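Local coordinates for nucleotidyltransferase-like protein (Exiguobacterium sibiricum, PDB 3C18) that is of unproven function but is nucleotidyltransferase-like and probably transfers a nucleotidyl group to a substrate not yet identified, at residues W53-Y58 against R64-L69; L43-D48 against D102-L107; A83-V88 against H171-V176. All coordinates share one frame; numbering follows the deposited sequence.

In the fold
The three contacts illustrate how chemistry follows place in a fold. Contact 1 and contact 2 are buried and belong to the same mixed sheet: contact 1 pairs strand 53-60, outermost within this chain, with strand 63-71, and contact 2 backs the next strand, 40-46, with helix 103-110. They meet where His68 O lies 2.8 Å from Val44 N, a probable hydrogen bond. The first is dense with backbone bonds and carries a polar face; the second rests on van der Waals packing. Contact 3, about 20 Å from contact 2 between centres, is only partly buried. It joins the nucleotidyltransferase-like region to the YgxA-like region through one long arginine, loose approaches and a weakly held water.

Contact 1. Residues W53-Y58 against R64-L69; sequences WTVKHY and RVSLHL
Trp53 and His68 lie side by side and point the same way, and the indole N-H of Trp53 joins them. Trp53 NE1 donates to His68 ND1 over 3.2 Å in a nearly straight bond (169°); the acceptor lies in the indole plane, whereas the donor stands 34° out of the imidazole plane. ND1 accepts here and NE2 hydrogen-bonds to Asp36, which also pairs with Ser66 OG; these two bonds orient the ring. Val55 covers one face of the imidazole: its CG2, anti to the carbonyl carbon, sits 3.8 Å from the centroid of the His68 ring, a CH-pi contact. Farther along this face, the edge of the His57 ring meets the serine hydroxyl, with His57 CD2 3.4 Å from Ser66 OG, while His57 ND1 bonds to Tyr286 of the second subunit.

The other face mixes apolar and polar groups. Thr54 CG2 runs alongside Leu69, 3.8 Å from Leu69 CB, and Leu67 CB approaches the edge of the Tyr58 ring, 4.1 Å from Tyr58 CE2. Lys56 NZ bonds to Tyr13 and Thr54 OG1 to Glu245 of the second subunit. Helix 2-15 covers this side through Ile9 and Tyr13.

Between the two faces the backbones are tied by six hydrogen bonds, two each at Thr54-Leu69, Lys56-Leu67 and Tyr58-Val65. Val55-His68 and His57-Ser66 are the non-hydrogen-bonded pairs between. Tyr58 also pairs with a strand of the second subunit, which carries the sheet across the interface. This is an antiparallel beta hairpin at the margin, within this chain, of the mixed sheet of a nucleotidyltransferase-like fold.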
loop_
_atom_site.group_PDB
_atom_site.type_symbol
_atom_site.label_atom_id
_atom_site.label_comp_id
_atom_site.label_asym_id
_atom_site.label_seq_id
_atom_site.Cartn_x
_atom_site.Cartn_y
_atom_site.Cartn_z
ATOM N N TRP A 53 -3.767 -10.056 -13.287
ATOM C CA TRP A 53 -2.330 -10.271 -13.467
ATOM C C TRP A 53 -1.932 -11.625 -12.890
ATOM O O TRP A 53 -2.305 -11.973 -11.773
ATOM C CB TRP A 53 -1.540 -9.162 -12.780
ATOM C CG TRP A 53 -0.120 -9.515 -12.499
ATOM C CD1 TRP A 53 0.893 -9.635 -13.416
ATOM C CD2 TRP A 53 0.461 -9.816 -11.231
ATOM N NE1 TRP A 53 2.059 -10.008 -12.798
ATOM C CE2 TRP A 53 1.822 -10.126 -11.456
ATOM C CE3 TRP A 53 -0.030 -9.846 -9.930
ATOM C CZ2 TRP A 53 2.696 -10.460 -10.433
ATOM C CZ3 TRP A 53 0.832 -10.186 -8.919
ATOM C CH2 TRP A 53 2.198 -10.462 -9.169
ATOM N N THR A 54 -1.195 -12.385 -13.668
ATOM C CA THR A 54 -0.710 -13.709 -13.211
ATOM C C THR A 54 0.657 -14.012 -13.769
ATOM O O THR A 54 1.189 -13.266 -14.607
ATOM C CB THR A 54 -1.718 -14.889 -13.478
ATOM O OG1 THR A 54 -1.283 -16.078 -12.767
ATOM C CG2 THR A 54 -1.893 -15.167 -14.976
ATOM N N VAL A 55 1.244 -15.074 -13.244
ATOM C CA VAL A 55 2.620 -15.490 -13.621
ATOM C C VAL A 55 2.702 -16.999 -13.833
ATOM O O VAL A 55 2.056 -17.778 -13.152
ATOM C CB VAL A 55 3.649 -15.101 -12.588
ATOM C CG1 VAL A 55 5.071 -15.527 -13.048
ATOM C CG2 VAL A 55 3.554 -13.622 -12.249
ATOM N N LYS A 56 3.499 -17.363 -14.814
ATOM C CA LYS A 56 3.778 -18.759 -15.175
ATOM C C LYS A 56 5.299 -18.889 -15.343
ATOM O O LYS A 56 5.947 -17.970 -15.789
ATOM C CB LYS A 56 3.075 -19.097 -16.496
ATOM C CG LYS A 56 1.593 -18.733 -16.520
ATOM C CD LYS A 56 0.921 -19.164 -17.815
ATOM C CE LYS A 56 -0.518 -18.601 -17.938
ATOM N NZ LYS A 56 -1.407 -19.262 -18.973
ATOM N N HIS A 57 5.839 -20.026 -14.931
ATOM C CA HIS A 57 7.293 -20.327 -15.001
ATOM C C HIS A 57 7.575 -21.576 -15.815
ATOM O O HIS A 57 7.024 -22.629 -15.564
ATOM C CB HIS A 57 7.904 -20.560 -13.610
ATOM C CG HIS A 57 8.084 -19.320 -12.804
ATOM N ND1 HIS A 57 8.399 -19.348 -11.460
ATOM C CD2 HIS A 57 7.936 -18.018 -13.132
ATOM C CE1 HIS A 57 8.481 -18.107 -11.011
ATOM N NE2 HIS A 57 8.225 -17.282 -12.009
ATOM N N TYR A 58 8.484 -21.421 -16.760
ATOM C CA TYR A 58 8.876 -22.456 -17.700
ATOM C C TYR A 58 10.382 -22.645 -17.801
ATOM O O TYR A 58 11.162 -21.749 -17.514
ATOM C CB TYR A 58 8.444 -22.029 -19.113
ATOM C CG TYR A 58 6.967 -21.762 -19.270
ATOM C CD1 TYR A 58 6.061 -22.812 -19.415
ATOM C CD2 TYR A 58 6.474 -20.458 -19.292
ATOM C CE1 TYR A 58 4.720 -22.566 -19.558
ATOM C CE2 TYR A 58 5.127 -20.206 -19.443
ATOM C CZ TYR A 58 4.264 -21.262 -19.569
ATOM O OH TYR A 58 2.931 -21.017 -19.720
ATOM N N ARG A 64 15.325 -20.646 -18.808
ATOM C CA ARG A 64 14.262 -20.422 -17.818
ATOM C C ARG A 64 13.552 -19.130 -18.121
ATOM O O ARG A 64 14.158 -18.066 -18.251
ATOM C CB ARG A 64 14.819 -20.386 -16.399
ATOM C CG ARG A 64 15.469 -21.663 -15.994
ATOM C CD ARG A 64 16.358 -21.474 -14.799
ATOM N NE ARG A 64 15.652 -21.639 -13.536
ATOM C CZ ARG A 64 16.088 -21.169 -12.369
ATOM N NH1 ARG A 64 17.222 -20.481 -12.304
ATOM N NH2 ARG A 64 15.377 -21.367 -11.266
ATOM N N VAL A 65 12.243 -19.246 -18.241
ATOM C CA VAL A 65 11.391 -18.154 -18.697
ATOM C C VAL A 65 10.266 -17.901 -17.712
ATOM O O VAL A 65 9.525 -18.790 -17.371
ATOM C CB VAL A 65 10.764 -18.501 -20.076
ATOM C CG1 VAL A 65 9.928 -17.348 -20.637
ATOM C CG2 VAL A 65 11.843 -18.909 -21.048
ATOM N N SER A 66 10.185 -16.653 -17.257
ATOM C CA SER A 66 9.037 -16.169 -16.476
ATOM C C SER A 66 8.059 -15.440 -17.405
ATOM O O SER A 66 8.431 -14.575 -18.174
ATOM C CB SER A 66 9.476 -15.206 -15.368
ATOM O OG SER A 66 8.373 -14.914 -14.534
ATOM N N LEU A 67 6.802 -15.823 -17.320
ATOM C CA LEU A 67 5.777 -15.164 -18.086
ATOM C C LEU A 67 4.788 -14.401 -17.194
ATOM O O LEU A 67 4.076 -14.987 -16.358
ATOM C CB LEU A 67 5.074 -16.176 -18.969
ATOM C CG LEU A 67 4.178 -15.630 -20.073
ATOM C CD1 LEU A 67 4.154 -16.554 -21.247
ATOM C CD2 LEU A 67 2.781 -15.409 -19.517
ATOM N N HIS A 68 4.781 -13.087 -17.392
ATOM C CA HIS A 68 3.807 -12.186 -16.774
ATOM C C HIS A 68 2.660 -11.894 -17.734
ATOM O O HIS A 68 2.859 -11.364 -18.805
ATOM C CB HIS A 68 4.472 -10.905 -16.283
ATOM C CG HIS A 68 5.288 -11.104 -15.030
ATOM N ND1 HIS A 68 5.007 -10.459 -13.844
ATOM C CD2 HIS A 68 6.349 -11.911 -14.775
ATOM C CE1 HIS A 68 5.879 -10.838 -12.919
ATOM N NE2 HIS A 68 6.700 -11.727 -13.457
ATOM N N LEU A 69 1.471 -12.310 -17.320
ATOM C CA LEU A 69 0.230 -12.132 -18.063
ATOM C C LEU A 69 -0.542 -11.047 -17.331
ATOM O O LEU A 69 -0.897 -11.225 -16.164
ATOM C CB LEU A 69 -0.589 -13.441 -18.085
ATOM C CG LEU A 69 -1.809 -13.460 -19.022
ATOM C CD1 LEU A 69 -1.411 -13.219 -20.464
ATOM C CD2 LEU A 69 -2.556 -14.766 -18.900
#

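Contact 2. Residues L43-D48 against D102-L107; sequences LVITRD and DYLTDL
Ile45 meets Tyr103 and Leu104 with different branches, and these two meetings make up the contact between 43-48 and 102-107. The methyl CG2 of Ile45 reaches the phenol end of the tyrosine, 3.6 Å from Tyr103 OH and 3.9 Å from Tyr103 CZ. The two side chains cross at about a right angle, so the isoleucine touches the far part of the ring instead of running along it; Ile45 CB also comes within 4.0 Å of Tyr103 CE2. Its longer branch goes to the leucine, where Ile45 CD1 stands 4.1 Å from Leu104 CD2. All of this is van der Waals contact.

The torsions explain the division of labour. Ile45 CG2 is anti to the backbone N and CG1 anti to the carbonyl carbon (chi1 -55°), which spreads the two branches to separate partners. In Tyr103 the ring is swung anti to the backbone N (chi1 169°) and extends from the first turn of its helix toward the strand.

A second shell sets these groups in place. Glu99 receives Leu104 N and the Thr105 hydroxyl, which ties the start of the helix to the end of strand 95-99. On the strand side, backbone hydrogen bonds to Gln20 and Gly21 place Ile45. The chain then leaves the strand through an ST turn, in which Thr46 OG1 accepts from Asp48 N at 3.1 Å.

Farther out, Ile45 and Tyr103 both rest on Glu72 and Leu75 of helix 72-81, while Leu104 packs on Ile23 of strand 19-26. The contact thus lies where helix 103-110 and helix 72-81 come together over strand 40-46, flanked in the sheet by strands 63-71 and 19-26.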
loop_
_atom_site.group_PDB
_atom_site.type_symbol
_atom_site.label_atom_id
_atom_site.label_comp_id
_atom_site.label_asym_id
_atom_site.label_seq_id
_atom_site.Cartn_x
_atom_site.Cartn_y
_atom_site.Cartn_z
ATOM N N LEU A 43 6.459 -10.583 -21.156
ATOM C CA LEU A 43 5.314 -9.809 -20.711
ATOM C C LEU A 43 4.267 -9.835 -21.778
ATOM O O LEU A 43 4.458 -9.322 -22.881
ATOM C CB LEU A 43 5.709 -8.360 -20.386
ATOM C CG LEU A 43 4.540 -7.407 -20.104
ATOM C CD1 LEU A 43 3.888 -7.732 -18.736
ATOM C CD2 LEU A 43 5.012 -5.949 -20.172
ATOM N N VAL A 44 3.162 -10.471 -21.437
ATOM C CA VAL A 44 2.034 -10.639 -22.354
ATOM C C VAL A 44 0.914 -9.727 -21.908
ATOM O O VAL A 44 0.427 -9.850 -20.801
ATOM C CB VAL A 44 1.526 -12.133 -22.353
ATOM C CG1 VAL A 44 0.399 -12.323 -23.324
ATOM C CG2 VAL A 44 2.698 -13.110 -22.680
ATOM N N ILE A 45 0.543 -8.773 -22.767
ATOM C CA ILE A 45 -0.586 -7.879 -22.484
ATOM C C ILE A 45 -1.807 -8.362 -23.248
ATOM O O ILE A 45 -1.775 -8.583 -24.463
ATOM C CB ILE A 45 -0.312 -6.417 -22.773
ATOM C CG1 ILE A 45 0.939 -5.955 -22.014
ATOM C CG2 ILE A 45 -1.511 -5.556 -22.257
ATOM C CD1 ILE A 45 2.247 -6.252 -22.743
ATOM N N THR A 46 -2.888 -8.490 -22.497
ATOM C CA THR A 46 -4.086 -9.137 -22.963
ATOM C C THR A 46 -5.377 -8.470 -22.483
ATOM O O THR A 46 -5.408 -7.798 -21.445
ATOM C CB THR A 46 -4.050 -10.611 -22.451
ATOM O OG1 THR A 46 -5.112 -11.357 -23.025
ATOM C CG2 THR A 46 -4.150 -10.667 -20.977
ATOM N N ARG A 47 -6.437 -8.659 -23.269
ATOM C CA ARG A 47 -7.771 -8.204 -22.916
ATOM C C ARG A 47 -8.620 -9.367 -22.504
ATOM O O ARG A 47 -9.823 -9.255 -22.326
ATOM C CB ARG A 47 -8.439 -7.477 -24.065
ATOM C CG ARG A 47 -7.830 -6.174 -24.364
ATOM C CD ARG A 47 -8.524 -5.498 -25.520
ATOM N NE ARG A 47 -7.770 -4.328 -25.915
ATOM C CZ ARG A 47 -7.998 -3.615 -27.011
ATOM N NH1 ARG A 47 -8.971 -3.959 -27.835
ATOM N NH2 ARG A 47 -7.243 -2.553 -27.286
ATOM N N ASP A 48 -7.975 -10.504 -22.328
ATOM C CA ASP A 48 -8.652 -11.664 -21.757
ATOM C C ASP A 48 -9.376 -11.188 -20.488
ATOM O O ASP A 48 -8.736 -10.786 -19.515
ATOM C CB ASP A 48 -7.637 -12.767 -21.400
ATOM C CG ASP A 48 -8.285 -14.017 -20.778
ATOM O OD1 ASP A 48 -9.428 -13.959 -20.288
ATOM O OD2 ASP A 48 -7.622 -15.072 -20.761
ATOM N N ASP A 102 -0.505 -1.885 -33.131
ATOM C CA ASP A 102 0.645 -1.057 -32.783
ATOM C C ASP A 102 0.622 -0.713 -31.292
ATOM O O ASP A 102 1.202 0.266 -30.843
ATOM C CB ASP A 102 0.630 0.222 -33.605
ATOM C CG ASP A 102 0.967 -0.023 -35.068
ATOM O OD1 ASP A 102 1.812 -0.913 -35.349
ATOM O OD2 ASP A 102 0.394 0.683 -35.938
ATOM N N TYR A 103 -0.069 -1.547 -30.538
ATOM C CA TYR A 103 -0.227 -1.313 -29.107
ATOM C C TYR A 103 1.097 -1.018 -28.373
ATOM O O TYR A 103 1.212 -0.046 -27.610
ATOM C CB TYR A 103 -0.986 -2.465 -28.454
ATOM C CG TYR A 103 -0.933 -2.391 -26.951
ATOM C CD1 TYR A 103 -1.794 -1.554 -26.254
ATOM C CD2 TYR A 103 -0.002 -3.133 -26.230
ATOM C CE1 TYR A 103 -1.740 -1.456 -24.893
ATOM C CE2 TYR A 103 0.070 -3.036 -24.873
ATOM C CZ TYR A 103 -0.812 -2.192 -24.196
ATOM O OH TYR A 103 -0.774 -2.083 -22.814
ATOM N N LEU A 104 2.102 -1.836 -28.623
ATOM C CA LEU A 104 3.373 -1.715 -27.889
ATOM C C LEU A 104 4.252 -0.624 -28.477
ATOM O O LEU A 104 5.002 0.014 -27.761
ATOM C CB LEU A 104 4.143 -3.023 -27.825
ATOM C CG LEU A 104 3.591 -4.034 -26.840
ATOM C CD1 LEU A 104 4.324 -5.366 -26.993
ATOM C CD2 LEU A 104 3.704 -3.499 -25.403
ATOM N N THR A 105 4.152 -0.411 -29.781
ATOM C CA THR A 105 4.968 0.624 -30.434
ATOM C C THR A 105 4.519 1.997 -29.947
ATOM O O THR A 105 5.330 2.873 -29.645
ATOM C CB THR A 105 4.912 0.536 -31.989
ATOM O OG1 THR A 105 5.666 -0.608 -32.421
ATOM C CG2 THR A 105 5.502 1.803 -32.628
ATOM N N ASP A 106 3.209 2.145 -29.823
ATOM C CA ASP A 106 2.612 3.397 -29.369
ATOM C C ASP A 106 2.900 3.596 -27.897
ATOM O O ASP A 106 3.102 4.711 -27.445
ATOM C CB ASP A 106 1.087 3.380 -29.515
ATOM C CG ASP A 106 0.631 3.468 -30.946
ATOM O OD1 ASP A 106 1.492 3.627 -31.852
ATOM O OD2 ASP A 106 -0.606 3.386 -31.153
ATOM N N LEU A 107 2.876 2.494 -27.155
ATOM C CA LEU A 107 3.043 2.535 -25.686
ATOM C C LEU A 107 4.446 3.050 -25.337
ATOM O O LEU A 107 4.636 3.870 -24.430
ATOM C CB LEU A 107 2.756 1.156 -25.058
ATOM C CG LEU A 107 2.773 1.072 -23.531
ATOM C CD1 LEU A 107 2.170 2.300 -22.968
ATOM C CD2 LEU A 107 2.037 -0.140 -23.010
#

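Contact 3. Residues A83-V88 against H171-V176; sequences ANRRAV and HPEVVV
Arg85 reaches from the first turn of its helix to the loop 171-176, and its guanidinium meets His171, Pro172 and Glu173 in turn. The chain is bent at both chi2 (-49°) and chi3 (-71°), a folding that lays the flat group along the loop. Arg85 NH1 approaches the histidine at its root, 3.9 Å from His171 CB, and the guanidinium and imidazole planes are inclined by 30°. Over one guanidinium face, toward the rim, stands the carbonyl of the next residue, with Pro172 O 4.0 Å from Arg85 NE. At the far end Arg85 NH2 comes to 4.2 Å from Glu173 CG.

His171 and Glu173 are the next most buried by the contact. The histidine ring stacks on Phe114, while His171 O and the Glu173 N-H both bond to Gln179. The loop therefore has its own support on helix 176-183. A water lies at the guanidinium edge, weakly bonded to Arg85 NE (3.4 Å) and to Val174 N (3.3 Å), and makes an indirect bridge between the segments. The firmer hold on the arginine comes from its own side, where Arg85 NH1 bonds to Asn82. Asn84 caps the helix: its OD1 accepts from Ala87 N at 3.1 Å. Replacing Arg85 with an alanine would probably open a gap beside His171 and Glu173, take away one of the weak bonds to the bridging water and leave Asn82 without its mate.

Arg85 NH2 and Glu173 OE2 are 4.8 Å apart, opposite charges too distant for a salt bridge, though they may still attract each other weakly. The chemistry is consistent with a light, partly water-mediated tie between the nucleotidyltransferase-like and YgxA-like regions at this point.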
loop_
_atom_site.group_PDB
_atom_site.type_symbol
_atom_site.label_atom_id
_atom_site.label_comp_id
_atom_site.label_asym_id
_atom_site.label_seq_id
_atom_site.Cartn_x
_atom_site.Cartn_y
_atom_site.Cartn_z
ATOM N N ALA A 83 2.948 3.053 -10.454
ATOM C CA ALA A 83 2.857 2.080 -9.368
ATOM C C ALA A 83 3.718 0.843 -9.563
ATOM O O ALA A 83 3.749 -0.030 -8.709
ATOM C CB ALA A 83 1.391 1.670 -9.163
ATOM N N ASN A 84 4.440 0.775 -10.675
ATOM C CA ASN A 84 5.238 -0.438 -11.002
ATOM C C ASN A 84 6.426 -0.126 -11.873
ATOM O O ASN A 84 6.339 -0.159 -13.084
ATOM C CB ASN A 84 4.352 -1.490 -11.691
ATOM C CG ASN A 84 5.015 -2.856 -11.793
ATOM O OD1 ASN A 84 6.229 -2.970 -11.789
ATOM N ND2 ASN A 84 4.207 -3.897 -11.905
ATOM N N ARG A 85 7.534 0.182 -11.220
ATOM C CA ARG A 85 8.733 0.646 -11.900
ATOM C C ARG A 85 9.306 -0.397 -12.839
ATOM O O ARG A 85 9.835 -0.068 -13.906
ATOM C CB ARG A 85 9.793 1.131 -10.887
ATOM C CG ARG A 85 9.368 2.464 -10.160
ATOM C CD ARG A 85 8.866 3.569 -11.172
ATOM N NE ARG A 85 9.985 4.107 -11.951
ATOM C CZ ARG A 85 9.865 4.940 -12.979
ATOM N NH1 ARG A 85 8.671 5.350 -13.359
ATOM N NH2 ARG A 85 10.940 5.355 -13.633
ATOM N N ARG A 86 9.200 -1.652 -12.445
ATOM C CA ARG A 86 9.705 -2.754 -13.303
ATOM C C ARG A 86 8.977 -2.770 -14.611
ATOM O O ARG A 86 9.569 -2.931 -15.657
ATOM C CB ARG A 86 9.527 -4.143 -12.698
ATOM C CG ARG A 86 10.705 -4.622 -11.974
ATOM C CD ARG A 86 10.747 -6.148 -11.950
ATOM N NE ARG A 86 9.459 -6.728 -11.579
ATOM C CZ ARG A 86 9.242 -8.012 -11.356
ATOM N NH1 ARG A 86 10.241 -8.875 -11.445
ATOM N NH2 ARG A 86 8.017 -8.433 -11.030
ATOM N N ALA A 87 7.673 -2.591 -14.537
ATOM C CA ALA A 87 6.838 -2.660 -15.752
ATOM C C ALA A 87 7.222 -1.554 -16.717
ATOM O O ALA A 87 7.251 -1.764 -17.923
ATOM C CB ALA A 87 5.361 -2.605 -15.425
ATOM N N VAL A 88 7.533 -0.382 -16.180
ATOM C CA VAL A 88 7.933 0.745 -17.031
ATOM C C VAL A 88 9.177 0.320 -17.791
ATOM O O VAL A 88 9.274 0.497 -18.999
ATOM C CB VAL A 88 8.209 2.059 -16.247
ATOM C CG1 VAL A 88 8.899 3.082 -17.140
ATOM C CG2 VAL A 88 6.926 2.622 -15.672
ATOM N N HIS A 171 9.231 11.615 -12.948
ATOM C CA HIS A 171 8.743 10.461 -12.222
ATOM C C HIS A 171 9.710 10.151 -11.091
ATOM O O HIS A 171 10.916 10.078 -11.296
ATOM C CB HIS A 171 8.679 9.230 -13.099
ATOM C CG HIS A 171 7.676 9.317 -14.194
ATOM N ND1 HIS A 171 6.355 8.973 -14.007
ATOM C CD2 HIS A 171 7.804 9.677 -15.494
ATOM C CE1 HIS A 171 5.710 9.104 -15.154
ATOM N NE2 HIS A 171 6.567 9.523 -16.074
ATOM N N PRO A 172 9.179 9.974 -9.881
ATOM C CA PRO A 172 10.075 9.589 -8.817
ATOM C C PRO A 172 10.609 8.187 -9.047
ATOM O O PRO A 172 9.883 7.293 -9.534
ATOM C CB PRO A 172 9.170 9.629 -7.599
ATOM C CG PRO A 172 8.172 10.643 -7.928
ATOM C CD PRO A 172 7.890 10.444 -9.367
ATOM N N GLU A 173 11.877 8.020 -8.683
ATOM C CA GLU A 173 12.562 6.734 -8.794
ATOM C C GLU A 173 12.909 6.154 -7.437
ATOM O O GLU A 173 12.565 6.715 -6.401
ATOM C CB GLU A 173 13.862 6.895 -9.582
ATOM C CG GLU A 173 13.659 7.268 -11.043
ATOM C CD GLU A 173 14.945 7.747 -11.703
ATOM O OE1 GLU A 173 15.733 8.465 -11.028
ATOM O OE2 GLU A 173 15.158 7.417 -12.895
ATOM N N VAL A 174 13.635 5.040 -7.466
ATOM C CA VAL A 174 14.063 4.368 -6.230
ATOM C C VAL A 174 15.075 5.232 -5.486
ATOM O O VAL A 174 15.150 5.214 -4.263
ATOM C CB VAL A 174 14.651 2.943 -6.486
ATOM C CG1 VAL A 174 15.093 2.302 -5.170
ATOM C CG2 VAL A 174 13.607 2.059 -7.163
ATOM N N VAL A 175 15.837 5.999 -6.249
ATOM C CA VAL A 175 16.862 6.877 -5.676
ATOM C C VAL A 175 16.346 8.290 -5.609
ATOM O O VAL A 175 16.948 9.235 -6.121
ATOM C CB VAL A 175 18.220 6.850 -6.428
ATOM C CG1 VAL A 175 18.867 5.482 -6.259
ATOM C CG2 VAL A 175 18.067 7.258 -7.917
ATOM N N VAL A 176 15.234 8.428 -4.929
ATOM C CA VAL A 176 14.547 9.710 -4.846
ATOM C C VAL A 176 15.341 10.834 -4.169
ATOM O O VAL A 176 15.233 12.000 -4.569
ATOM C CB VAL A 176 13.175 9.568 -4.176
ATOM C CG1 VAL A 176 13.341 9.472 -2.653
ATOM C CG2 VAL A 176 12.280 10.739 -4.605
HETATM O O HOH W 1 12.747 3.232 -10.107
#